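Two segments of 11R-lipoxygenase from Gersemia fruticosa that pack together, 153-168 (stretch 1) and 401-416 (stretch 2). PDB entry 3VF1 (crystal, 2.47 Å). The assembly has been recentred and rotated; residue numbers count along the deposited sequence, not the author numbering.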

# COMPACT_ATOMS: atom_id res chain seq x y z
N GLN A 153 0.16 -21.81 25.72
CA GLN A 153 -0.88 -20.94 25.20
C GLN A 153 -0.58 -20.51 23.76
O GLN A 153 -1.44 -20.64 22.88
CB GLN A 153 -1.03 -19.70 26.09
CG GLN A 153 -2.12 -18.75 25.63
CD GLN A 153 -3.46 -19.43 25.47
OE1 GLN A 153 -4.09 -19.36 24.41
NE2 GLN A 153 -3.92 -20.11 26.52
N ARG A 154 0.63 -20.02 23.53
CA ARG A 154 1.01 -19.52 22.21
C ARG A 154 0.86 -20.58 21.13
O ARG A 154 0.61 -20.26 19.97
CB ARG A 154 2.45 -18.99 22.24
CG ARG A 154 3.51 -20.04 22.50
CD ARG A 154 4.81 -19.40 22.95
NE ARG A 154 5.30 -18.43 21.97
CZ ARG A 154 6.07 -17.39 22.26
NH1 ARG A 154 6.46 -17.16 23.51
NH2 ARG A 154 6.46 -16.56 21.30
N THR A 155 1.00 -21.84 21.52
CA THR A 155 0.85 -22.94 20.58
C THR A 155 -0.63 -23.11 20.21
O THR A 155 -0.97 -23.43 19.07
CB THR A 155 1.38 -24.26 21.16
OG1 THR A 155 2.76 -24.11 21.51
CG2 THR A 155 1.24 -25.39 20.16
N LYS A 156 -1.49 -22.90 21.19
CA LYS A 156 -2.93 -23.01 20.99
C LYS A 156 -3.46 -21.83 20.18
O LYS A 156 -4.28 -22.01 19.28
CB LYS A 156 -3.65 -23.09 22.34
CG LYS A 156 -5.17 -23.04 22.25
CD LYS A 156 -5.80 -23.11 23.63
CE LYS A 156 -7.30 -22.85 23.58
NZ LYS A 156 -8.02 -23.85 22.73
N GLU A 157 -2.99 -20.64 20.51
CA GLU A 157 -3.42 -19.42 19.83
C GLU A 157 -3.18 -19.55 18.33
O GLU A 157 -4.09 -19.39 17.52
CB GLU A 157 -2.65 -18.22 20.37
CG GLU A 157 -3.17 -16.88 19.89
CD GLU A 157 -2.27 -15.72 20.30
OE1 GLU A 157 -1.06 -15.96 20.49
OE2 GLU A 157 -2.76 -14.58 20.43
N VAL A 158 -1.93 -19.85 17.96
CA VAL A 158 -1.55 -20.01 16.56
C VAL A 158 -2.35 -21.13 15.90
O VAL A 158 -2.71 -21.03 14.73
CB VAL A 158 -0.05 -20.31 16.43
CG1 VAL A 158 0.30 -20.74 15.01
CG2 VAL A 158 0.77 -19.10 16.85
N SER A 159 -2.61 -22.20 16.65
CA SER A 159 -3.36 -23.34 16.12
C SER A 159 -4.79 -22.94 15.80
O SER A 159 -5.36 -23.35 14.79
CB SER A 159 -3.34 -24.49 17.12
OG SER A 159 -4.06 -25.60 16.63
N GLU A 160 -5.39 -22.13 16.68
CA GLU A 160 -6.74 -21.64 16.48
C GLU A 160 -6.81 -20.72 15.27
O GLU A 160 -7.73 -20.82 14.45
CB GLU A 160 -7.23 -20.90 17.72
CG GLU A 160 -7.50 -21.80 18.92
CD GLU A 160 -7.88 -21.02 20.16
OE1 GLU A 160 -7.52 -19.83 20.25
OE2 GLU A 160 -8.55 -21.59 21.05
N ASN A 161 -5.84 -19.82 15.16
CA ASN A 161 -5.81 -18.85 14.07
C ASN A 161 -5.68 -19.48 12.69
O ASN A 161 -6.27 -19.01 11.73
CB ASN A 161 -4.68 -17.84 14.29
CG ASN A 161 -5.00 -16.82 15.37
OD1 ASN A 161 -6.17 -16.54 15.65
ND2 ASN A 161 -3.97 -16.26 15.98
N LYS A 162 -4.91 -20.56 12.60
CA LYS A 162 -4.73 -21.25 11.32
C LYS A 162 -6.07 -21.70 10.74
O LYS A 162 -6.19 -21.89 9.53
CB LYS A 162 -3.82 -22.47 11.48
CG LYS A 162 -2.33 -22.16 11.36
CD LYS A 162 -1.54 -23.43 11.07
CE LYS A 162 -0.04 -23.15 10.97
NZ LYS A 162 0.55 -22.75 12.28
N LYS A 163 -7.07 -21.87 11.60
CA LYS A 163 -8.38 -22.34 11.16
C LYS A 163 -9.22 -21.20 10.58
O LYS A 163 -10.13 -21.43 9.79
CB LYS A 163 -9.12 -22.99 12.32
CG LYS A 163 -8.39 -24.19 12.92
CD LYS A 163 -9.19 -24.82 14.05
CE LYS A 163 -8.48 -26.04 14.61
NZ LYS A 163 -9.25 -26.68 15.72
N LEU A 164 -8.90 -19.97 10.98
CA LEU A 164 -9.64 -18.80 10.53
C LEU A 164 -8.99 -18.15 9.31
O LEU A 164 -9.67 -17.55 8.48
CB LEU A 164 -9.74 -17.77 11.66
CG LEU A 164 -10.48 -18.24 12.91
CD1 LEU A 164 -10.44 -17.16 13.99
CD2 LEU A 164 -11.92 -18.61 12.58
N TYR A 165 -7.67 -18.27 9.21
CA TYR A 165 -6.92 -17.60 8.15
C TYR A 165 -6.22 -18.61 7.24
O TYR A 165 -5.06 -18.95 7.45
CB TYR A 165 -5.90 -16.64 8.75
CG TYR A 165 -6.53 -15.56 9.62
CD1 TYR A 165 -7.05 -14.41 9.05
CD2 TYR A 165 -6.61 -15.71 10.99
CE1 TYR A 165 -7.63 -13.42 9.84
CE2 TYR A 165 -7.19 -14.74 11.79
CZ TYR A 165 -7.69 -13.59 11.20
OH TYR A 165 -8.27 -12.62 11.98
N LYS A 166 -6.94 -19.08 6.23
CA LYS A 166 -6.41 -20.05 5.28
C LYS A 166 -5.95 -19.35 4.01
O LYS A 166 -6.30 -18.19 3.77
CB LYS A 166 -7.49 -21.08 4.92
CG LYS A 166 -8.20 -21.69 6.11
CD LYS A 166 -7.65 -23.07 6.46
CE LYS A 166 -6.15 -23.04 6.69
NZ LYS A 166 -5.67 -24.29 7.34
N TRP A 167 -5.15 -20.04 3.20
CA TRP A 167 -4.75 -19.53 1.90
C TRP A 167 -5.87 -19.74 0.88
O TRP A 167 -6.30 -20.86 0.64
CB TRP A 167 -3.47 -20.21 1.41
CG TRP A 167 -2.27 -19.89 2.24
CD1 TRP A 167 -1.62 -20.73 3.10
CD2 TRP A 167 -1.56 -18.65 2.28
NE1 TRP A 167 -0.55 -20.08 3.67
CE2 TRP A 167 -0.50 -18.80 3.19
CE3 TRP A 167 -1.73 -17.42 1.64
CZ2 TRP A 167 0.40 -17.78 3.47
CZ3 TRP A 167 -0.84 -16.40 1.92
CH2 TRP A 167 0.21 -16.58 2.83
N GLY A 168 -6.34 -18.64 0.29
CA GLY A 168 -7.44 -18.69 -0.66
C GLY A 168 -7.15 -19.55 -1.88
O GLY A 168 -6.00 -19.71 -2.29
N GLU A 401 0.01 -8.69 0.96
CA GLU A 401 -1.04 -9.41 1.68
C GLU A 401 -0.53 -10.69 2.34
O GLU A 401 -0.89 -11.00 3.47
CB GLU A 401 -2.22 -9.72 0.76
CG GLU A 401 -3.41 -10.33 1.48
CD GLU A 401 -4.55 -10.67 0.54
OE1 GLU A 401 -4.52 -10.22 -0.63
OE2 GLU A 401 -5.48 -11.39 0.97
N PRO A 402 0.31 -11.46 1.62
CA PRO A 402 0.83 -12.72 2.16
C PRO A 402 1.47 -12.59 3.54
O PRO A 402 1.40 -13.53 4.33
CB PRO A 402 1.87 -13.14 1.12
CG PRO A 402 1.40 -12.53 -0.14
CD PRO A 402 0.78 -11.22 0.25
N THR A 403 2.10 -11.45 3.82
CA THR A 403 2.77 -11.25 5.10
C THR A 403 1.75 -11.12 6.22
O THR A 403 2.02 -11.50 7.36
CB THR A 403 3.69 -10.01 5.10
OG1 THR A 403 2.90 -8.82 5.03
CG2 THR A 403 4.66 -10.06 3.92
N ALA A 404 0.58 -10.57 5.90
CA ALA A 404 -0.49 -10.44 6.88
C ALA A 404 -1.07 -11.81 7.19
O ALA A 404 -1.28 -12.16 8.36
CB ALA A 404 -1.58 -9.51 6.36
N VAL A 405 -1.31 -12.60 6.15
CA VAL A 405 -1.88 -13.93 6.31
C VAL A 405 -0.94 -14.85 7.08
O VAL A 405 -1.36 -15.59 7.96
CB VAL A 405 -2.20 -14.57 4.94
CG1 VAL A 405 -2.69 -16.00 5.12
CG2 VAL A 405 -3.24 -13.74 4.20
N SER A 406 0.35 -14.78 6.76
CA SER A 406 1.34 -15.63 7.42
C SER A 406 1.50 -15.24 8.88
O SER A 406 1.78 -16.10 9.73
CB SER A 406 2.69 -15.54 6.70
OG SER A 406 3.63 -16.41 7.31
N SER A 407 1.33 -13.96 9.19
CA SER A 407 1.42 -13.49 10.57
C SER A 407 0.37 -14.18 11.43
O SER A 407 0.66 -14.66 12.53
CB SER A 407 1.23 -11.98 10.65
OG SER A 407 2.34 -11.29 10.08
N TRP A 408 -0.87 -14.23 10.94
CA TRP A 408 -1.97 -14.83 11.68
C TRP A 408 -1.80 -16.33 11.83
O TRP A 408 -2.24 -16.92 12.82
CB TRP A 408 -3.30 -14.52 10.99
CG TRP A 408 -3.80 -13.13 11.24
CD1 TRP A 408 -3.69 -12.05 10.40
CD2 TRP A 408 -4.48 -12.66 12.41
NE1 TRP A 408 -4.26 -10.94 10.98
CE2 TRP A 408 -4.75 -11.29 12.21
CE3 TRP A 408 -4.89 -13.26 13.60
CZ2 TRP A 408 -5.41 -10.51 13.16
CZ3 TRP A 408 -5.54 -12.49 14.55
CH2 TRP A 408 -5.80 -11.13 14.32
N ARG A 409 -1.15 -16.96 10.85
CA ARG A 409 -1.04 -18.41 10.81
C ARG A 409 0.15 -18.97 11.59
O ARG A 409 0.13 -20.14 11.98
CB ARG A 409 -0.94 -18.88 9.36
CG ARG A 409 -2.22 -18.73 8.56
CD ARG A 409 -1.98 -18.99 7.08
NE ARG A 409 -1.35 -20.28 6.85
CZ ARG A 409 -1.97 -21.45 6.90
NH1 ARG A 409 -3.26 -21.51 7.20
NH2 ARG A 409 -1.31 -22.57 6.67
N ASN A 410 1.17 -18.16 11.83
CA ASN A 410 2.42 -18.67 12.39
C ASN A 410 2.94 -17.93 13.62
O ASN A 410 3.80 -18.44 14.33
CB ASN A 410 3.50 -18.68 11.31
CG ASN A 410 3.09 -19.48 10.09
OD1 ASN A 410 3.21 -20.71 10.06
ND2 ASN A 410 2.60 -18.79 9.07
N LEU A 411 2.43 -16.72 13.87
CA LEU A 411 2.94 -15.92 14.98
C LEU A 411 1.87 -15.68 16.05
O LEU A 411 0.74 -15.32 15.73
CB LEU A 411 3.44 -14.57 14.48
CG LEU A 411 4.58 -14.60 13.45
CD1 LEU A 411 4.96 -13.18 13.05
CD2 LEU A 411 5.78 -15.35 13.99
N PRO A 412 2.23 -15.90 17.32
CA PRO A 412 1.36 -15.53 18.44
C PRO A 412 1.51 -14.05 18.78
O PRO A 412 2.56 -13.48 18.52
CB PRO A 412 1.88 -16.40 19.58
CG PRO A 412 3.33 -16.55 19.28
CD PRO A 412 3.46 -16.58 17.78
N SER A 413 0.47 -13.46 19.35
CA SER A 413 0.46 -12.02 19.62
C SER A 413 1.49 -11.59 20.67
O SER A 413 1.64 -10.40 20.94
CB SER A 413 -0.94 -11.57 20.04
OG SER A 413 -1.41 -12.32 21.14
N VAL A 414 2.19 -12.55 21.26
CA VAL A 414 3.22 -12.24 22.25
C VAL A 414 4.59 -12.10 21.58
O VAL A 414 5.56 -11.65 22.20
CB VAL A 414 3.29 -13.33 23.35
CG1 VAL A 414 3.88 -14.63 22.80
CG2 VAL A 414 4.10 -12.84 24.55
N HIS A 415 4.67 -12.47 20.31
CA HIS A 415 5.92 -12.39 19.55
C HIS A 415 6.21 -10.95 19.15
O HIS A 415 5.32 -10.23 18.70
CB HIS A 415 5.80 -13.27 18.30
CG HIS A 415 7.12 -13.61 17.68
ND1 HIS A 415 8.01 -12.65 17.24
CD2 HIS A 415 7.69 -14.80 17.40
CE1 HIS A 415 9.07 -13.23 16.73
NE2 HIS A 415 8.91 -14.54 16.81
N PRO A 416 7.47 -10.51 19.31
CA PRO A 416 7.85 -9.12 19.02
C PRO A 416 7.63 -8.70 17.56
O PRO A 416 7.27 -7.56 17.31
CB PRO A 416 9.35 -9.08 19.36
CG PRO A 416 9.79 -10.50 19.34
CD PRO A 416 8.62 -11.29 19.82

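The helical parts of the two stretches pack with 134° between their N-to-C directions, their axes approaching to 7.8 Å, and the contact extends into the loop that follows each; together the two stretches bury 998 Å².

At the end formed by Y165 and W167, aromatic rings pack against W408, V405 and R409. The Y165 ring stacks face-to face on the five-membered ring of W408, with centroids 4.0 Å apart and planes at 22°, so the flat indole is buried with Y165 over one face. W167 receives V405 on its six-membered ring: CG1 of V405 lies 3.6 Å from the centroid, almost on the ring normal, a CH-pi contact in which one methyl sits over the ring face.

Three of the four hydrogen bonds join a side chain to backbone; the fourth joins two side chains. R409 NH1 donates to Y165 O (3.1 Å), while the long side chain of K162 brings NZ to R409 O at 2.7 Å. The R409 guanidinium lies between W167 CD1 and K162 CG, on opposite faces, so its planar group is packed as well as bonded. At the other end, the buried E157 carboxylate engages S413 through both oxygens: S413 N donates to E157 OE1 (3.1 Å) and S413 OG to E157 OE2 (2.7 Å).

Between these ends V158 CG2 meets P412 CD at 3.8 Å, and N161 CB packs against W408 O at 3.0 Å. V414 CG1 covers one face of the R154 guanidinium, 3.6 Å from R154 NH2.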